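PDB 4C5Z: ochratoxinase from Aspergillus niger, which hydrolyses the amide bond of the mycotoxin ochratoxin A, releasing L-phenylalanine and ochratoxin alpha, and acts as a zinc-dependent carboxypeptidase on C-terminal aromatic residues. Local coordinates for residues 33-38 and 389-394; 144-149 and 181-186; 263-268 and 285-290. All blocks are in the same frame, centred on the assembly; numbering follows the deposited sequence.

Overall arrangement
Near the N terminus, residues 33-38 include the strand 34-38 of the smaller beta-sandwich domain, and contact 1 is made when the chain returns to them at residues 389-394, after some 350 residues that include the twisted TIM-barrel. Contacts 2 and 3 both fall within this long excursion and follow one another without crossing. Contact 2 joins residues 144-149 to 181-186, closing a loop that carries the helix 157-164. Contact 3 then links residues 263-268 to 285-290, neighbouring barrel strands bridged by the helix 271-280. Contacts 2 and 3 have centres 22 Å apart, and contact 1 lies across the centre of the chain from both, its centre about 30 Å from that of contact 3.

Contact 1. Residues 33-38 and 389-394; sequences KIIAFV and ADVIAL
I35 lays its side chain against A389, with CG1 3.9 Å from A389 CA, and this apolar patch is the packed part of a small contact within the beta-sandwich domain. A chi1 of -71° sets I35 CG1 opposite the carbonyl carbon and swings the ethyl branch to A389. Further along the same branch, CD1 meets CG2 of V391 at 4.3 Å, an ordinary van der Waals distance. A single backbone hydrogen bond accompanies the packing, from A389 N to K33 O at 2.9 Å with an angle of 162° at the hydrogen. The same carbonyl oxygen lies 3.2 Å from A389 CB, so the alanine methyl sits close against the end of the K33 peptide. The other side is loose: K33 is exposed and its chain leads away from A389, while the I34 side chain is directed away and stays partly exposed. Beyond these residues the two strands diverge, and the strand 34-38 pairs instead with the antiparallel strand 26-31, where A36 and F37 both face V29 in a classic beta bulge. I35 also packs on L28 of that strand, whereas V391 touches L61 and W415 of the strands 60-67 and 411-416, both antiparallel to 391-394.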
ATOM      1  N   LYS A  33     -20.519 -47.600  -5.947  1.00 42.45           N
ATOM      2  CA  LYS A  33     -20.651 -46.518  -4.981  1.00 43.63           C
ATOM      3  C   LYS A  33     -22.019 -46.413  -4.323  1.00 41.81           C
ATOM      4  O   LYS A  33     -22.172 -45.676  -3.358  1.00 40.97           O
ATOM      5  CB  LYS A  33     -20.358 -45.192  -5.663  1.00 47.95           C
ATOM      6  CG  LYS A  33     -19.035 -45.144  -6.397  1.00 53.62           C
ATOM      7  CD  LYS A  33     -18.473 -43.741  -6.194  1.00 59.41           C
ATOM      8  CE  LYS A  33     -16.947 -43.653  -6.145  1.00 63.23           C
ATOM      9  NZ  LYS A  33     -16.417 -43.088  -7.416  1.00 66.51           N
ATOM     10  N   ILE A  34     -23.020 -47.106  -4.845  1.00 41.33           N
ATOM     11  CA  ILE A  34     -24.374 -46.960  -4.314  1.00 40.83           C
ATOM     12  C   ILE A  34     -24.849 -48.247  -3.680  1.00 39.25           C
ATOM     13  O   ILE A  34     -24.290 -49.323  -3.885  1.00 39.66           O
ATOM     14  CB  ILE A  34     -25.415 -46.468  -5.368  1.00 43.56           C
ATOM     15  CG1 ILE A  34     -25.519 -47.386  -6.611  1.00 47.84           C
ATOM     16  CG2 ILE A  34     -25.022 -45.099  -5.897  1.00 44.91           C
ATOM     17  CD1 ILE A  34     -26.208 -48.742  -6.460  1.00 50.39           C
ATOM     18  N   ILE A  35     -25.915 -48.098  -2.914  1.00 36.10           N
ATOM     19  CA  ILE A  35     -26.541 -49.178  -2.231  1.00 33.55           C
ATOM     20  C   ILE A  35     -27.536 -49.768  -3.203  1.00 35.18           C
ATOM     21  O   ILE A  35     -28.454 -49.075  -3.675  1.00 35.27           O
ATOM     22  CB  ILE A  35     -27.225 -48.640  -0.964  1.00 32.00           C
ATOM     23  CG1 ILE A  35     -26.144 -48.257   0.051  1.00 30.88           C
ATOM     24  CG2 ILE A  35     -28.225 -49.649  -0.391  1.00 31.66           C
ATOM     25  CD1 ILE A  35     -26.649 -47.380   1.179  1.00 30.53           C
ATOM     26  N   ALA A  36     -27.365 -51.053  -3.506  1.00 35.21           N
ATOM     27  CA  ALA A  36     -28.185 -51.689  -4.548  1.00 37.15           C
ATOM     28  C   ALA A  36     -29.438 -52.379  -3.997  1.00 36.41           C
ATOM     29  O   ALA A  36     -30.431 -52.472  -4.683  1.00 36.89           O
ATOM     30  CB  ALA A  36     -27.341 -52.655  -5.355  1.00 37.91           C
ATOM     31  N   PHE A  37     -29.372 -52.841  -2.755  1.00 35.31           N
ATOM     32  CA  PHE A  37     -30.509 -53.492  -2.115  1.00 35.54           C
ATOM     33  C   PHE A  37     -30.416 -53.437  -0.606  1.00 32.69           C
ATOM     34  O   PHE A  37     -29.338 -53.608  -0.036  1.00 30.35           O
ATOM     35  CB  PHE A  37     -30.544 -54.953  -2.534  1.00 38.00           C
ATOM     36  CG  PHE A  37     -31.448 -55.803  -1.695  1.00 38.01           C
ATOM     37  CD1 PHE A  37     -32.785 -55.952  -2.024  1.00 39.01           C
ATOM     38  CD2 PHE A  37     -30.956 -56.455  -0.570  1.00 37.15           C
ATOM     39  CE1 PHE A  37     -33.616 -56.739  -1.248  1.00 39.61           C
ATOM     40  CE2 PHE A  37     -31.791 -57.233   0.221  1.00 37.61           C
ATOM     41  CZ  PHE A  37     -33.126 -57.379  -0.123  1.00 38.47           C
ATOM     42  N   VAL A  38     -31.561 -53.175   0.014  1.00 32.99           N
ATOM     43  CA  VAL A  38     -31.753 -53.306   1.464  1.00 32.44           C
ATOM     44  C   VAL A  38     -33.041 -54.096   1.728  1.00 33.57           C
ATOM     45  O   VAL A  38     -34.077 -53.822   1.131  1.00 35.39           O
ATOM     46  CB  VAL A  38     -31.820 -51.941   2.166  1.00 31.89           C
ATOM     47  CG1 VAL A  38     -32.002 -52.095   3.670  1.00 31.59           C
ATOM     48  CG2 VAL A  38     -30.547 -51.178   1.916  1.00 31.82           C
ATOM     49  N   ALA A 389     -23.298 -45.355  -0.757  1.00 33.52           N
ATOM     50  CA  ALA A 389     -22.750 -46.396   0.128  1.00 32.23           C
ATOM     51  C   ALA A 389     -21.854 -45.888   1.230  1.00 29.16           C
ATOM     52  O   ALA A 389     -20.688 -46.226   1.280  1.00 28.42           O
ATOM     53  CB  ALA A 389     -21.983 -47.411  -0.705  1.00 33.99           C
ATOM     54  N   ASP A 390     -22.397 -45.083   2.124  1.00 27.99           N
ATOM     55  CA  ASP A 390     -21.666 -44.684   3.320  1.00 27.30           C
ATOM     56  C   ASP A 390     -22.266 -45.494   4.459  1.00 26.34           C
ATOM     57  O   ASP A 390     -23.324 -45.149   4.986  1.00 25.62           O
ATOM     58  CB  ASP A 390     -21.797 -43.168   3.611  1.00 27.04           C
ATOM     59  CG  ASP A 390     -21.117 -42.306   2.583  1.00 27.85           C
ATOM     60  OD1 ASP A 390     -20.541 -42.841   1.618  1.00 30.07           O
ATOM     61  OD2 ASP A 390     -21.180 -41.068   2.727  1.00 28.51           O
ATOM     62  N   VAL A 391     -21.567 -46.541   4.864  1.00 26.98           N
ATOM     63  CA  VAL A 391     -22.157 -47.570   5.714  1.00 27.78           C
ATOM     64  C   VAL A 391     -21.219 -47.935   6.819  1.00 27.84           C
ATOM     65  O   VAL A 391     -20.014 -48.036   6.586  1.00 28.89           O
ATOM     66  CB  VAL A 391     -22.457 -48.833   4.891  1.00 29.19           C
ATOM     67  CG1 VAL A 391     -23.036 -49.920   5.771  1.00 30.38           C
ATOM     68  CG2 VAL A 391     -23.440 -48.517   3.762  1.00 29.21           C
ATOM     69  N   ILE A 392     -21.745 -48.122   8.024  1.00 27.68           N
ATOM     70  CA  ILE A 392     -20.884 -48.611   9.109  1.00 28.80           C
ATOM     71  C   ILE A 392     -21.485 -49.767   9.865  1.00 28.77           C
ATOM     72  O   ILE A 392     -22.699 -49.946   9.907  1.00 28.21           O
ATOM     73  CB  ILE A 392     -20.521 -47.522  10.132  1.00 28.78           C
ATOM     74  CG1 ILE A 392     -21.761 -47.016  10.874  1.00 29.12           C
ATOM     75  CG2 ILE A 392     -19.820 -46.368   9.445  1.00 28.54           C
ATOM     76  CD1 ILE A 392     -21.405 -46.016  11.947  1.00 29.11           C
ATOM     77  N   ALA A 393     -20.605 -50.538  10.471  1.00 29.29           N
ATOM     78  CA  ALA A 393     -21.007 -51.710  11.214  1.00 30.59           C
ATOM     79  C   ALA A 393     -20.463 -51.618  12.621  1.00 30.48           C
ATOM     80  O   ALA A 393     -19.331 -51.195  12.829  1.00 29.15           O
ATOM     81  CB  ALA A 393     -20.493 -52.965  10.538  1.00 31.55           C
ATOM     82  N   LEU A 394     -21.289 -52.033  13.570  1.00 32.33           N
ATOM     83  CA  LEU A 394     -20.924 -52.038  14.960  1.00 33.52           C
ATOM     84  C   LEU A 394     -21.061 -53.425  15.551  1.00 36.34           C
ATOM     85  O   LEU A 394     -21.814 -54.256  15.072  1.00 34.90           O
ATOM     86  CB  LEU A 394     -21.834 -51.119  15.733  1.00 33.98           C
ATOM     87  CG  LEU A 394     -21.710 -49.616  15.576  1.00 32.60           C
ATOM     88  CD1 LEU A 394     -21.984 -49.126  14.174  1.00 32.14           C
ATOM     89  CD2 LEU A 394     -22.728 -49.012  16.504  1.00 33.35           C
TER

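Contact 2. Residues 144-149 and 181-186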
ATOM      1  N   SER A 144     -18.504 -12.793   9.414  1.00 25.43           N
ATOM      2  CA  SER A 144     -18.804 -12.020  10.599  1.00 25.37           C
ATOM      3  C   SER A 144     -18.731 -10.520  10.275  1.00 24.86           C
ATOM      4  O   SER A 144     -17.923 -10.094   9.432  1.00 23.93           O
ATOM      5  CB  SER A 144     -17.785 -12.378  11.682  1.00 25.39           C
ATOM      6  OG  SER A 144     -18.038 -11.703  12.891  1.00 25.19           O
ATOM      7  N   GLN A 145     -19.569  -9.734  10.936  1.00 23.93           N
ATOM      8  CA  GLN A 145     -19.410  -8.307  10.890  1.00 24.13           C
ATOM      9  C   GLN A 145     -18.206  -7.908  11.747  1.00 25.56           C
ATOM     10  O   GLN A 145     -17.736  -8.684  12.624  1.00 25.81           O
ATOM     11  CB  GLN A 145     -20.659  -7.593  11.379  1.00 24.33           C
ATOM     12  CG  GLN A 145     -21.036  -7.903  12.813  1.00 25.42           C
ATOM     13  CD  GLN A 145     -21.967  -6.884  13.430  1.00 25.82           C
ATOM     14  OE1 GLN A 145     -23.166  -6.945  13.256  1.00 27.49           O
ATOM     15  NE2 GLN A 145     -21.416  -5.973  14.187  1.00 27.14           N
ATOM     16  N   THR A 146     -17.684  -6.706  11.486  1.00 25.32           N
ATOM     17  CA  THR A 146     -16.728  -6.111  12.383  1.00 25.39           C
ATOM     18  C   THR A 146     -17.380  -6.067  13.759  1.00 25.45           C
ATOM     19  O   THR A 146     -18.572  -5.735  13.882  1.00 24.78           O
ATOM     20  CB  THR A 146     -16.315  -4.709  11.925  1.00 25.38           C
ATOM     21  OG1 THR A 146     -15.566  -4.801  10.710  1.00 25.30           O
ATOM     22  CG2 THR A 146     -15.430  -4.059  12.970  1.00 25.67           C
ATOM     23  N   ALA A 147     -16.612  -6.435  14.778  1.00 24.61           N
ATOM     24  CA  ALA A 147     -17.121  -6.541  16.144  1.00 25.59           C
ATOM     25  C   ALA A 147     -18.137  -7.647  16.331  1.00 25.85           C
ATOM     26  O   ALA A 147     -18.867  -7.643  17.292  1.00 25.93           O
ATOM     27  CB  ALA A 147     -17.696  -5.218  16.632  1.00 25.51           C
ATOM     28  N   GLY A 148     -18.167  -8.608  15.427  1.00 26.89           N
ATOM     29  CA  GLY A 148     -19.098  -9.715  15.537  1.00 27.78           C
ATOM     30  C   GLY A 148     -18.434 -10.904  16.205  1.00 29.42           C
ATOM     31  O   GLY A 148     -17.269 -10.854  16.640  1.00 28.45           O
ATOM     32  N   HIS A 149     -19.171 -12.001  16.245  1.00 31.30           N
ATOM     33  CA  HIS A 149     -18.747 -13.173  16.988  1.00 34.11           C
ATOM     34  C   HIS A 149     -17.505 -13.813  16.398  1.00 32.45           C
ATOM     35  O   HIS A 149     -16.778 -14.490  17.081  1.00 34.02           O
ATOM     36  CB  HIS A 149     -19.888 -14.184  17.056  1.00 37.89           C
ATOM     37  CG  HIS A 149     -19.545 -15.392  17.856  1.00 44.49           C
ATOM     38  ND1 HIS A 149     -19.609 -15.418  19.235  1.00 48.75           N
ATOM     39  CD2 HIS A 149     -19.075 -16.603  17.472  1.00 47.32           C
ATOM     40  CE1 HIS A 149     -19.212 -16.603  19.663  1.00 48.90           C
ATOM     41  NE2 HIS A 149     -18.884 -17.339  18.615  1.00 47.95           N
ATOM     42  N   ILE A 181     -14.390 -11.103   7.403  1.00 26.73           N
ATOM     43  CA  ILE A 181     -15.079  -9.974   7.975  1.00 25.44           C
ATOM     44  C   ILE A 181     -15.488  -9.013   6.878  1.00 24.98           C
ATOM     45  O   ILE A 181     -14.682  -8.601   6.056  1.00 24.55           O
ATOM     46  CB  ILE A 181     -14.181  -9.289   9.006  1.00 26.79           C
ATOM     47  CG1 ILE A 181     -14.349 -10.001  10.329  1.00 28.26           C
ATOM     48  CG2 ILE A 181     -14.539  -7.820   9.235  1.00 26.87           C
ATOM     49  CD1 ILE A 181     -13.070 -10.003  11.071  1.00 29.52           C
ATOM     50  N   ALA A 182     -16.763  -8.650   6.891  1.00 24.29           N
ATOM     51  CA  ALA A 182     -17.358  -7.895   5.820  1.00 22.46           C
ATOM     52  C   ALA A 182     -18.411  -7.026   6.430  1.00 21.45           C
ATOM     53  O   ALA A 182     -19.166  -7.500   7.263  1.00 21.79           O
ATOM     54  CB  ALA A 182     -17.966  -8.836   4.788  1.00 21.94           C
ATOM     55  N   ASP A 183     -18.440  -5.752   6.030  1.00 20.51           N
ATOM     56  CA  ASP A 183     -19.404  -4.817   6.541  1.00 20.60           C
ATOM     57  C   ASP A 183     -20.048  -4.123   5.387  1.00 20.38           C
ATOM     58  O   ASP A 183     -19.347  -3.527   4.565  1.00 21.05           O
ATOM     59  CB  ASP A 183     -18.729  -3.801   7.453  1.00 20.81           C
ATOM     60  CG  ASP A 183     -18.082  -4.448   8.671  1.00 21.36           C
ATOM     61  OD1 ASP A 183     -18.791  -5.075   9.499  1.00 20.66           O
ATOM     62  OD2 ASP A 183     -16.848  -4.303   8.807  1.00 21.81           O
ATOM     63  N   GLY A 184     -21.376  -4.194   5.314  1.00 19.80           N
ATOM     64  CA  GLY A 184     -22.111  -3.532   4.256  1.00 20.05           C
ATOM     65  C   GLY A 184     -22.481  -4.480   3.146  1.00 20.23           C
ATOM     66  O   GLY A 184     -21.847  -5.482   2.966  1.00 20.34           O
ATOM     67  N   VAL A 185     -23.542  -4.166   2.411  1.00 21.36           N
ATOM     68  CA  VAL A 185     -24.051  -5.029   1.347  1.00 20.62           C
ATOM     69  C   VAL A 185     -22.971  -5.348   0.315  1.00 20.88           C
ATOM     70  O   VAL A 185     -22.855  -6.505  -0.131  1.00 20.86           O
ATOM     71  CB  VAL A 185     -25.310  -4.403   0.690  1.00 20.29           C
ATOM     72  CG1 VAL A 185     -25.596  -4.955  -0.711  1.00 20.37           C
ATOM     73  CG2 VAL A 185     -26.521  -4.637   1.574  1.00 20.40           C
ATOM     74  N   GLU A 186     -22.186  -4.344  -0.061  1.00 21.53           N
ATOM     75  CA  GLU A 186     -21.161  -4.532  -1.108  1.00 21.73           C
ATOM     76  C   GLU A 186     -20.152  -5.557  -0.686  1.00 21.61           C
ATOM     77  O   GLU A 186     -19.843  -6.478  -1.415  1.00 22.25           O
ATOM     78  CB  GLU A 186     -20.431  -3.245  -1.412  1.00 21.37           C
ATOM     79  CG  GLU A 186     -21.319  -2.105  -1.873  1.00 22.37           C
ATOM     80  CD  GLU A 186     -22.141  -2.409  -3.129  1.00 23.49           C
ATOM     81  OE1 GLU A 186     -21.576  -2.514  -4.277  1.00 23.65           O
ATOM     82  OE2 GLU A 186     -23.372  -2.503  -2.951  1.00 23.74           O
TER
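Residues S144 and I181 form a parallel beta bridge, CA to CA 5.0 Å, secured by the hydrogen bond from A182 N to S144 O (3.1 Å), and segment 144-149 then leaves the bridge through a type II beta turn from Q145 to G148. The I181 CA also approaches S144 O in a CA-H...O contact. Beyond this two-stranded sheet, D183 reaches back to the turn, its side chain crossing that of T146 at about a right angle. The grip rests on D183 OD1, which accepts the backbone N-H of T146 at 2.8 Å through the syn lone pair; T146 OG1 lies against OD2 at a modelled distance so short that the details of this second bond are doubtful. A chi1 of -68° turns the T146 hydroxyl to the same carboxylate that its amide addresses. D183 also forms salt bridges with R193 and R190 of a neighbouring subunit, tying the turn into the octamer interface. Such positive charge would be expected to favour the ionised carboxylate. Within the turn, Q145 O accepts both G148 N and the hydroxyl of S144, whose OG stands 3.0 Å away.

Contact 3. Residues 263-268 and 285-290; sequences LEHVSY and VATRSV
E264 and H265 meet V285, A286 and T287 where two parallel strands of the TIM-barrel end beside the zinc site. Two backbone hydrogen bonds join the strands: V285 N donates to L263 O at 2.9 Å, and H265 N to V285 O at 2.8 Å. CA-H...O contacts reinforce them, with E264 CA and H265 CA each 3.2 Å from a carbonyl oxygen, those of V285 and A286 respectively. The aromatic contact belongs to H265, a ligand of the second zinc ion. T287 CB lies over one face of its imidazole, 4.1 Å from the ring centroid and offset toward the rim, a CH-pi contact, while V290 CG2 approaches the ring edge, 4.2 Å from CE1. The H265 chi1 of -59° folds the ring back toward T287. Apolar and polar parts meet at E264, whose side chain runs alongside V285 and bends at chi2 (67°), leaving OE2 3.6 Å from V285 CG2. The carboxylate itself is engaged by S243, S262 and R113, and T287 OG1 is hydrogen-bonded to the zinc ligand H69. Helices flank the two segments: the strand 283-285 leads through A286 and T287 into the helix 288-297, L263 packs on the helix 249-258, and A286 and S267 touch Y321 and H317 of the helix 304-327.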
ATOM      1  N   LEU A 263     -29.847 -23.436  11.528  1.00 21.75           N
ATOM      2  CA  LEU A 263     -29.521 -22.616  12.693  1.00 21.04           C
ATOM      3  C   LEU A 263     -28.741 -23.430  13.718  1.00 22.30           C
ATOM      4  O   LEU A 263     -29.107 -24.543  14.061  1.00 22.58           O
ATOM      5  CB  LEU A 263     -30.804 -22.086  13.344  1.00 20.57           C
ATOM      6  CG  LEU A 263     -31.710 -21.291  12.420  1.00 19.70           C
ATOM      7  CD1 LEU A 263     -32.922 -20.803  13.153  1.00 19.64           C
ATOM      8  CD2 LEU A 263     -30.942 -20.117  11.835  1.00 18.83           C
ATOM      9  N   GLU A 264     -27.678 -22.842  14.224  1.00 23.37           N
ATOM     10  CA  GLU A 264     -26.859 -23.482  15.223  1.00 25.80           C
ATOM     11  C   GLU A 264     -27.123 -22.886  16.596  1.00 26.65           C
ATOM     12  O   GLU A 264     -27.280 -21.686  16.731  1.00 26.32           O
ATOM     13  CB  GLU A 264     -25.397 -23.345  14.844  1.00 27.22           C
ATOM     14  CG  GLU A 264     -24.946 -24.376  13.819  1.00 28.65           C
ATOM     15  CD  GLU A 264     -25.617 -24.180  12.448  1.00 27.31           C
ATOM     16  OE1 GLU A 264     -25.337 -23.149  11.777  1.00 26.75           O
ATOM     17  OE2 GLU A 264     -26.406 -25.069  12.021  1.00 27.71           O
ATOM     18  N   HIS A 265     -27.163 -23.744  17.609  1.00 28.64           N
ATOM     19  CA  HIS A 265     -27.375 -23.366  19.004  1.00 29.97           C
ATOM     20  C   HIS A 265     -28.832 -23.041  19.261  1.00 28.94           C
ATOM     21  O   HIS A 265     -29.506 -23.742  20.006  1.00 30.15           O
ATOM     22  CB  HIS A 265     -26.478 -22.218  19.435  1.00 30.96           C
ATOM     23  CG  HIS A 265     -25.024 -22.517  19.299  1.00 33.27           C
ATOM     24  ND1 HIS A 265     -24.330 -23.255  20.235  1.00 37.26           N
ATOM     25  CD2 HIS A 265     -24.130 -22.183  18.338  1.00 32.75           C
ATOM     26  CE1 HIS A 265     -23.071 -23.360  19.854  1.00 38.60           C
ATOM     27  NE2 HIS A 265     -22.927 -22.731  18.700  1.00 35.73           N
ATOM     28  N   VAL A 266     -29.306 -21.975  18.649  1.00 27.27           N
ATOM     29  CA  VAL A 266     -30.709 -21.579  18.709  1.00 27.07           C
ATOM     30  C   VAL A 266     -31.188 -21.439  20.144  1.00 28.28           C
ATOM     31  O   VAL A 266     -32.298 -21.785  20.444  1.00 28.64           O
ATOM     32  CB  VAL A 266     -31.624 -22.585  17.960  1.00 27.19           C
ATOM     33  CG1 VAL A 266     -32.780 -21.850  17.295  1.00 26.75           C
ATOM     34  CG2 VAL A 266     -30.853 -23.350  16.896  1.00 27.02           C
ATOM     35  N   SER A 267     -30.339 -20.914  21.013  1.00 29.42           N
ATOM     36  CA  SER A 267     -30.533 -21.021  22.447  1.00 31.58           C
ATOM     37  C   SER A 267     -31.775 -20.396  23.037  1.00 32.06           C
ATOM     38  O   SER A 267     -32.213 -20.801  24.124  1.00 34.19           O
ATOM     39  CB  SER A 267     -29.311 -20.468  23.175  1.00 33.56           C
ATOM     40  OG  SER A 267     -28.124 -21.092  22.680  1.00 33.95           O
ATOM     41  N   TYR A 268     -32.334 -19.396  22.376  1.00 31.35           N
ATOM     42  CA  TYR A 268     -33.544 -18.760  22.892  1.00 32.63           C
ATOM     43  C   TYR A 268     -34.770 -19.129  22.038  1.00 32.21           C
ATOM     44  O   TYR A 268     -35.766 -18.408  22.016  1.00 33.23           O
ATOM     45  CB  TYR A 268     -33.335 -17.229  23.077  1.00 33.15           C
ATOM     46  CG  TYR A 268     -32.452 -16.905  24.272  1.00 35.15           C
ATOM     47  CD1 TYR A 268     -31.080 -16.929  24.151  1.00 35.10           C
ATOM     48  CD2 TYR A 268     -32.990 -16.621  25.535  1.00 37.96           C
ATOM     49  CE1 TYR A 268     -30.256 -16.694  25.226  1.00 37.77           C
ATOM     50  CE2 TYR A 268     -32.163 -16.371  26.632  1.00 40.25           C
ATOM     51  CZ  TYR A 268     -30.784 -16.409  26.456  1.00 40.61           C
ATOM     52  OH  TYR A 268     -29.883 -16.176  27.460  1.00 43.88           O
ATOM     53  N   VAL A 285     -29.693 -27.278  14.692  1.00 23.12           N
ATOM     54  CA  VAL A 285     -28.461 -27.957  15.157  1.00 22.62           C
ATOM     55  C   VAL A 285     -28.052 -27.392  16.497  1.00 23.10           C
ATOM     56  O   VAL A 285     -27.435 -26.349  16.575  1.00 22.64           O
ATOM     57  CB  VAL A 285     -27.267 -27.790  14.184  1.00 22.20           C
ATOM     58  CG1 VAL A 285     -26.052 -28.544  14.719  1.00 22.67           C
ATOM     59  CG2 VAL A 285     -27.603 -28.322  12.806  1.00 21.76           C
ATOM     60  N   ALA A 286     -28.406 -28.095  17.561  1.00 24.29           N
ATOM     61  CA  ALA A 286     -28.300 -27.540  18.912  1.00 25.36           C
ATOM     62  C   ALA A 286     -26.864 -27.302  19.349  1.00 25.75           C
ATOM     63  O   ALA A 286     -26.593 -26.339  20.012  1.00 25.83           O
ATOM     64  CB  ALA A 286     -29.010 -28.449  19.907  1.00 25.74           C
ATOM     65  N   THR A 287     -25.954 -28.209  19.010  1.00 26.51           N
ATOM     66  CA  THR A 287     -24.553 -28.081  19.429  1.00 28.66           C
ATOM     67  C   THR A 287     -24.397 -28.047  20.983  1.00 29.50           C
ATOM     68  O   THR A 287     -23.652 -27.242  21.580  1.00 31.06           O
ATOM     69  CB  THR A 287     -23.900 -26.870  18.724  1.00 30.40           C
ATOM     70  OG1 THR A 287     -24.325 -26.853  17.351  1.00 30.82           O
ATOM     71  CG2 THR A 287     -22.369 -26.965  18.751  1.00 31.16           C
ATOM     72  N   ARG A 288     -25.107 -28.968  21.619  1.00 28.92           N
ATOM     73  CA  ARG A 288     -25.196 -29.017  23.066  1.00 29.25           C
ATOM     74  C   ARG A 288     -23.833 -29.269  23.710  1.00 29.33           C
ATOM     75  O   ARG A 288     -23.584 -28.805  24.819  1.00 30.56           O
ATOM     76  CB  ARG A 288     -26.242 -30.061  23.495  1.00 28.93           C
ATOM     77  CG  ARG A 288     -26.504 -30.108  24.990  1.00 30.39           C
ATOM     78  CD  ARG A 288     -27.094 -28.823  25.539  1.00 31.25           C
ATOM     79  NE  ARG A 288     -27.190 -28.900  26.987  1.00 32.74           N
ATOM     80  CZ  ARG A 288     -27.666 -27.944  27.762  1.00 33.95           C
ATOM     81  NH1 ARG A 288     -28.136 -26.822  27.242  1.00 33.22           N
ATOM     82  NH2 ARG A 288     -27.680 -28.124  29.070  1.00 36.12           N
ATOM     83  N   SER A 289     -22.948 -29.963  23.013  1.00 28.21           N
ATOM     84  CA  SER A 289     -21.631 -30.281  23.584  1.00 29.09           C
ATOM     85  C   SER A 289     -20.889 -29.020  24.026  1.00 31.28           C
ATOM     86  O   SER A 289     -20.241 -29.001  25.066  1.00 32.64           O
ATOM     87  CB  SER A 289     -20.802 -31.112  22.614  1.00 27.31           C
ATOM     88  OG  SER A 289     -21.410 -32.374  22.322  1.00 24.88           O
ATOM     89  N   VAL A 290     -21.030 -27.952  23.262  1.00 32.41           N
ATOM     90  CA  VAL A 290     -20.392 -26.691  23.615  1.00 34.88           C
ATOM     91  C   VAL A 290     -20.906 -26.187  24.957  1.00 37.08           C
ATOM     92  O   VAL A 290     -20.117 -25.713  25.779  1.00 39.00           O
ATOM     93  CB  VAL A 290     -20.636 -25.586  22.558  1.00 35.05           C
ATOM     94  CG1 VAL A 290     -20.041 -24.256  23.007  1.00 37.32           C
ATOM     95  CG2 VAL A 290     -20.032 -25.959  21.218  1.00 34.04           C
TER